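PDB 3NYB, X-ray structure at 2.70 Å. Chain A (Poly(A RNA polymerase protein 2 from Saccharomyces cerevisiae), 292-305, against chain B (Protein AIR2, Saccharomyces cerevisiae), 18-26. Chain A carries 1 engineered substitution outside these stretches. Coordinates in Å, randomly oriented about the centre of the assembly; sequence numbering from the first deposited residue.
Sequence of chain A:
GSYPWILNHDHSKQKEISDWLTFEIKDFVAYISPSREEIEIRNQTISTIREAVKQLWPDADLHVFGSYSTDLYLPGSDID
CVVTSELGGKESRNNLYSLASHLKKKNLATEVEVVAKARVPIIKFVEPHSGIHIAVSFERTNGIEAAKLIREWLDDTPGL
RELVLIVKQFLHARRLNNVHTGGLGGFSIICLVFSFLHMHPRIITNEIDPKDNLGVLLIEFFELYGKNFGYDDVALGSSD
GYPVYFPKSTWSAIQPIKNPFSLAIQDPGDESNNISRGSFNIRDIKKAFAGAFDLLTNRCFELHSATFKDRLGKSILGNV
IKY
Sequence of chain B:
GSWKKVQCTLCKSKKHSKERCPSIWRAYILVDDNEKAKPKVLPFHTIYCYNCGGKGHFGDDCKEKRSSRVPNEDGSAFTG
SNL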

# COMPACT_ATOMS: atom_id res chain seq x y z
N ALA A 292 -3.63 -12.76 -4.40
CA ALA A 292 -4.00 -11.67 -5.28
C ALA A 292 -3.42 -11.91 -6.67
O ALA A 292 -4.12 -11.80 -7.68
CB ALA A 292 -3.54 -10.35 -4.70
N PHE A 293 -2.14 -12.23 -6.72
CA PHE A 293 -1.49 -12.63 -7.96
C PHE A 293 -2.27 -13.75 -8.66
O PHE A 293 -2.61 -13.64 -9.84
CB PHE A 293 -0.07 -13.07 -7.67
CG PHE A 293 0.65 -13.60 -8.85
CD1 PHE A 293 1.50 -12.79 -9.58
CD2 PHE A 293 0.48 -14.92 -9.25
CE1 PHE A 293 2.17 -13.27 -10.68
CE2 PHE A 293 1.14 -15.41 -10.35
CZ PHE A 293 1.99 -14.59 -11.07
N ASP A 294 -2.55 -14.83 -7.93
CA ASP A 294 -3.28 -15.96 -8.50
C ASP A 294 -4.61 -15.52 -9.10
O ASP A 294 -4.94 -15.90 -10.22
CB ASP A 294 -3.54 -17.04 -7.44
CG ASP A 294 -2.27 -17.79 -7.05
OD1 ASP A 294 -1.17 -17.36 -7.46
OD2 ASP A 294 -2.38 -18.80 -6.34
N LEU A 295 -5.35 -14.71 -8.35
CA LEU A 295 -6.67 -14.24 -8.78
C LEU A 295 -6.59 -13.37 -10.03
O LEU A 295 -7.31 -13.60 -11.00
CB LEU A 295 -7.36 -13.48 -7.65
CG LEU A 295 -7.90 -14.31 -6.48
CD1 LEU A 295 -7.95 -13.51 -5.19
CD2 LEU A 295 -9.27 -14.85 -6.81
N LEU A 296 -5.71 -12.37 -10.00
CA LEU A 296 -5.53 -11.46 -11.13
C LEU A 296 -5.09 -12.17 -12.41
O LEU A 296 -5.69 -11.98 -13.47
CB LEU A 296 -4.51 -10.37 -10.80
CG LEU A 296 -4.87 -9.35 -9.72
CD1 LEU A 296 -3.67 -8.47 -9.45
CD2 LEU A 296 -6.07 -8.51 -10.13
N THR A 297 -4.04 -12.98 -12.30
CA THR A 297 -3.51 -13.71 -13.45
C THR A 297 -4.51 -14.72 -13.98
O THR A 297 -4.71 -14.82 -15.20
CB THR A 297 -2.19 -14.42 -13.11
OG1 THR A 297 -2.42 -15.44 -12.13
CG2 THR A 297 -1.18 -13.42 -12.56
N ASN A 298 -5.15 -15.47 -13.09
CA ASN A 298 -6.16 -16.45 -13.51
C ASN A 298 -7.27 -15.76 -14.27
O ASN A 298 -7.72 -16.24 -15.31
CB ASN A 298 -6.75 -17.19 -12.32
CG ASN A 298 -5.85 -18.29 -11.83
OD1 ASN A 298 -4.97 -18.76 -12.56
ND2 ASN A 298 -6.06 -18.71 -10.59
N ARG A 299 -7.71 -14.64 -13.72
CA ARG A 299 -8.75 -13.82 -14.33
C ARG A 299 -8.34 -13.37 -15.74
O ARG A 299 -9.11 -13.49 -16.69
CB ARG A 299 -9.04 -12.61 -13.44
CG ARG A 299 -10.10 -11.66 -13.95
CD ARG A 299 -11.42 -12.35 -14.20
NE ARG A 299 -12.54 -11.43 -14.14
CZ ARG A 299 -13.81 -11.81 -14.13
NH1 ARG A 299 -14.10 -13.10 -14.20
NH2 ARG A 299 -14.79 -10.91 -14.06
N CYS A 300 -7.12 -12.86 -15.86
CA CYS A 300 -6.62 -12.44 -17.16
C CYS A 300 -6.68 -13.58 -18.19
O CYS A 300 -7.12 -13.37 -19.32
CB CYS A 300 -5.21 -11.89 -17.03
SG CYS A 300 -5.13 -10.25 -16.27
N PHE A 301 -6.23 -14.77 -17.80
CA PHE A 301 -6.31 -15.91 -18.70
C PHE A 301 -7.77 -16.12 -19.08
O PHE A 301 -8.11 -16.23 -20.26
CB PHE A 301 -5.76 -17.18 -18.05
CG PHE A 301 -4.30 -17.10 -17.70
CD1 PHE A 301 -3.84 -17.60 -16.49
CD2 PHE A 301 -3.39 -16.53 -18.57
CE1 PHE A 301 -2.49 -17.54 -16.16
CE2 PHE A 301 -2.04 -16.47 -18.25
CZ PHE A 301 -1.60 -16.97 -17.04
N GLU A 302 -8.63 -16.16 -18.07
CA GLU A 302 -10.06 -16.43 -18.25
C GLU A 302 -10.75 -15.51 -19.26
O GLU A 302 -11.65 -15.94 -19.98
CB GLU A 302 -10.79 -16.36 -16.91
CG GLU A 302 -12.28 -16.64 -17.00
CD GLU A 302 -13.02 -16.37 -15.70
OE1 GLU A 302 -12.47 -15.65 -14.84
OE2 GLU A 302 -14.15 -16.87 -15.54
N LEU A 303 -10.34 -14.24 -19.31
CA LEU A 303 -10.97 -13.28 -20.22
C LEU A 303 -10.33 -13.30 -21.61
O LEU A 303 -11.04 -13.26 -22.62
CB LEU A 303 -10.93 -11.87 -19.63
CG LEU A 303 -11.64 -11.65 -18.29
CD1 LEU A 303 -11.35 -10.27 -17.75
CD2 LEU A 303 -13.14 -11.88 -18.40
N HIS A 304 -9.01 -13.36 -21.65
CA HIS A 304 -8.27 -13.41 -22.91
C HIS A 304 -8.61 -14.66 -23.72
O HIS A 304 -8.13 -14.83 -24.84
CB HIS A 304 -6.76 -13.34 -22.66
CG HIS A 304 -5.94 -13.25 -23.91
ND1 HIS A 304 -5.66 -12.05 -24.53
CD2 HIS A 304 -5.33 -14.21 -24.65
CE1 HIS A 304 -4.92 -12.28 -25.60
NE2 HIS A 304 -4.70 -13.58 -25.69
N SER A 305 -9.44 -15.52 -23.15
CA SER A 305 -9.84 -16.75 -23.81
C SER A 305 -11.36 -16.90 -23.85
O SER A 305 -11.88 -18.02 -23.88
CB SER A 305 -9.22 -17.96 -23.11
OG SER A 305 -9.66 -18.04 -21.77
N LYS B 18 -0.57 -23.00 -23.64
CA LYS B 18 -0.72 -21.70 -24.28
C LYS B 18 -1.77 -20.88 -23.55
O LYS B 18 -1.69 -19.65 -23.46
CB LYS B 18 -1.12 -21.85 -25.74
CG LYS B 18 -0.12 -22.61 -26.61
CD LYS B 18 -0.19 -24.11 -26.36
CE LYS B 18 0.86 -24.85 -27.17
NZ LYS B 18 0.67 -24.65 -28.63
N GLU B 19 -2.77 -21.58 -23.03
CA GLU B 19 -3.92 -20.96 -22.37
C GLU B 19 -3.55 -20.41 -21.00
O GLU B 19 -4.41 -20.25 -20.13
CB GLU B 19 -5.03 -22.00 -22.22
CG GLU B 19 -5.15 -22.97 -23.40
CD GLU B 19 -5.75 -24.31 -23.01
OE1 GLU B 19 -5.28 -24.90 -22.01
OE2 GLU B 19 -6.67 -24.78 -23.71
N ARG B 20 -2.28 -20.11 -20.80
CA ARG B 20 -1.79 -19.80 -19.47
C ARG B 20 -0.37 -19.24 -19.55
O ARG B 20 0.38 -19.25 -18.58
CB ARG B 20 -1.85 -21.07 -18.62
CG ARG B 20 -1.51 -20.89 -17.17
CD ARG B 20 -2.06 -22.04 -16.38
NE ARG B 20 -3.51 -21.95 -16.26
CZ ARG B 20 -4.13 -21.43 -15.20
NH1 ARG B 20 -3.42 -20.97 -14.18
NH2 ARG B 20 -5.46 -21.38 -15.16
N CYS B 21 -0.03 -18.73 -20.73
CA CYS B 21 1.28 -18.14 -20.96
C CYS B 21 1.36 -16.75 -20.34
O CYS B 21 0.56 -15.87 -20.67
CB CYS B 21 1.54 -18.06 -22.47
SG CYS B 21 3.08 -17.25 -22.90
N PRO B 22 2.33 -16.54 -19.44
CA PRO B 22 2.48 -15.26 -18.75
C PRO B 22 2.58 -14.05 -19.68
O PRO B 22 2.34 -12.93 -19.24
CB PRO B 22 3.78 -15.43 -17.97
CG PRO B 22 3.90 -16.89 -17.75
CD PRO B 22 3.30 -17.55 -18.97
N SER B 23 2.91 -14.28 -20.95
CA SER B 23 3.05 -13.19 -21.90
C SER B 23 1.69 -12.59 -22.18
O SER B 23 1.57 -11.51 -22.77
CB SER B 23 3.68 -13.67 -23.21
OG SER B 23 2.73 -14.31 -24.04
N ILE B 24 0.66 -13.31 -21.77
CA ILE B 24 -0.71 -12.85 -21.88
C ILE B 24 -0.92 -11.60 -21.03
O ILE B 24 -1.41 -10.58 -21.51
CB ILE B 24 -1.70 -13.94 -21.44
CG1 ILE B 24 -1.83 -15.00 -22.54
CG2 ILE B 24 -3.04 -13.32 -21.08
CD1 ILE B 24 -2.58 -16.26 -22.14
N TRP B 25 -0.51 -11.67 -19.77
CA TRP B 25 -0.70 -10.55 -18.87
C TRP B 25 0.56 -9.71 -18.69
O TRP B 25 0.48 -8.55 -18.33
CB TRP B 25 -1.25 -11.02 -17.51
CG TRP B 25 -0.35 -11.95 -16.75
CD1 TRP B 25 -0.50 -13.31 -16.60
CD2 TRP B 25 0.83 -11.61 -16.03
NE1 TRP B 25 0.52 -13.82 -15.83
CE2 TRP B 25 1.35 -12.78 -15.46
CE3 TRP B 25 1.51 -10.40 -15.80
CZ2 TRP B 25 2.50 -12.80 -14.69
CZ3 TRP B 25 2.66 -10.42 -15.03
CH2 TRP B 25 3.14 -11.61 -14.48
N ARG B 26 1.72 -10.30 -18.96
CA ARG B 26 2.97 -9.56 -18.82
C ARG B 26 3.34 -8.88 -20.12
O ARG B 26 4.19 -9.37 -20.88
CB ARG B 26 4.10 -10.47 -18.34
CG ARG B 26 5.40 -9.73 -18.09
CD ARG B 26 6.39 -10.62 -17.36
NE ARG B 26 6.18 -10.57 -15.92
CZ ARG B 26 6.34 -11.61 -15.10
NH1 ARG B 26 6.70 -12.79 -15.57
NH2 ARG B 26 6.13 -11.45 -13.80

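The contact is mainly apolar: one side of a chain A helix meets a compact turn of chain B, burying 515 Å² in all. Phe301(A), whose CA-to-CB bond points toward chain B, contributes the largest share. Its flat ring can be contacted from several directions at once: CD2 lies 3.7 Å from CD1 of Ile24(B), and CZ lies 3.8 Å from CD1 of Trp25(B). Further along the helix, the branched Ile24(B) also reaches His304(A), its CG2 sitting over one face of the imidazole and 4.0 Å from CB of His304(A).

Two CH-pi contacts exploit aromatic faces. CA of Arg20(B) stands 3.7 Å from the centroid of the Phe301(A) ring, nearly along its normal. Trp25(B), with chi1 in p, offers its indole to the helix, and the methyl CG2 of Thr297(A) lies over the five-membered ring, 4.0 Å from its centroid. The length of the indole lets it extend to Phe293(A), one turn earlier, where CZ2 of Trp25(B) comes within 4.1 Å of CE1 of Phe293(A).

One hydrogen bond crosses between the stretches, from NH1 of Arg20(B) to OD1 of Asn298(A), 3.1 Å. Arginine suits this exposed margin because its aliphatic CG packs 3.6 Å from CE1 of Phe301(A) while its guanidinium reaches the amide oxygen.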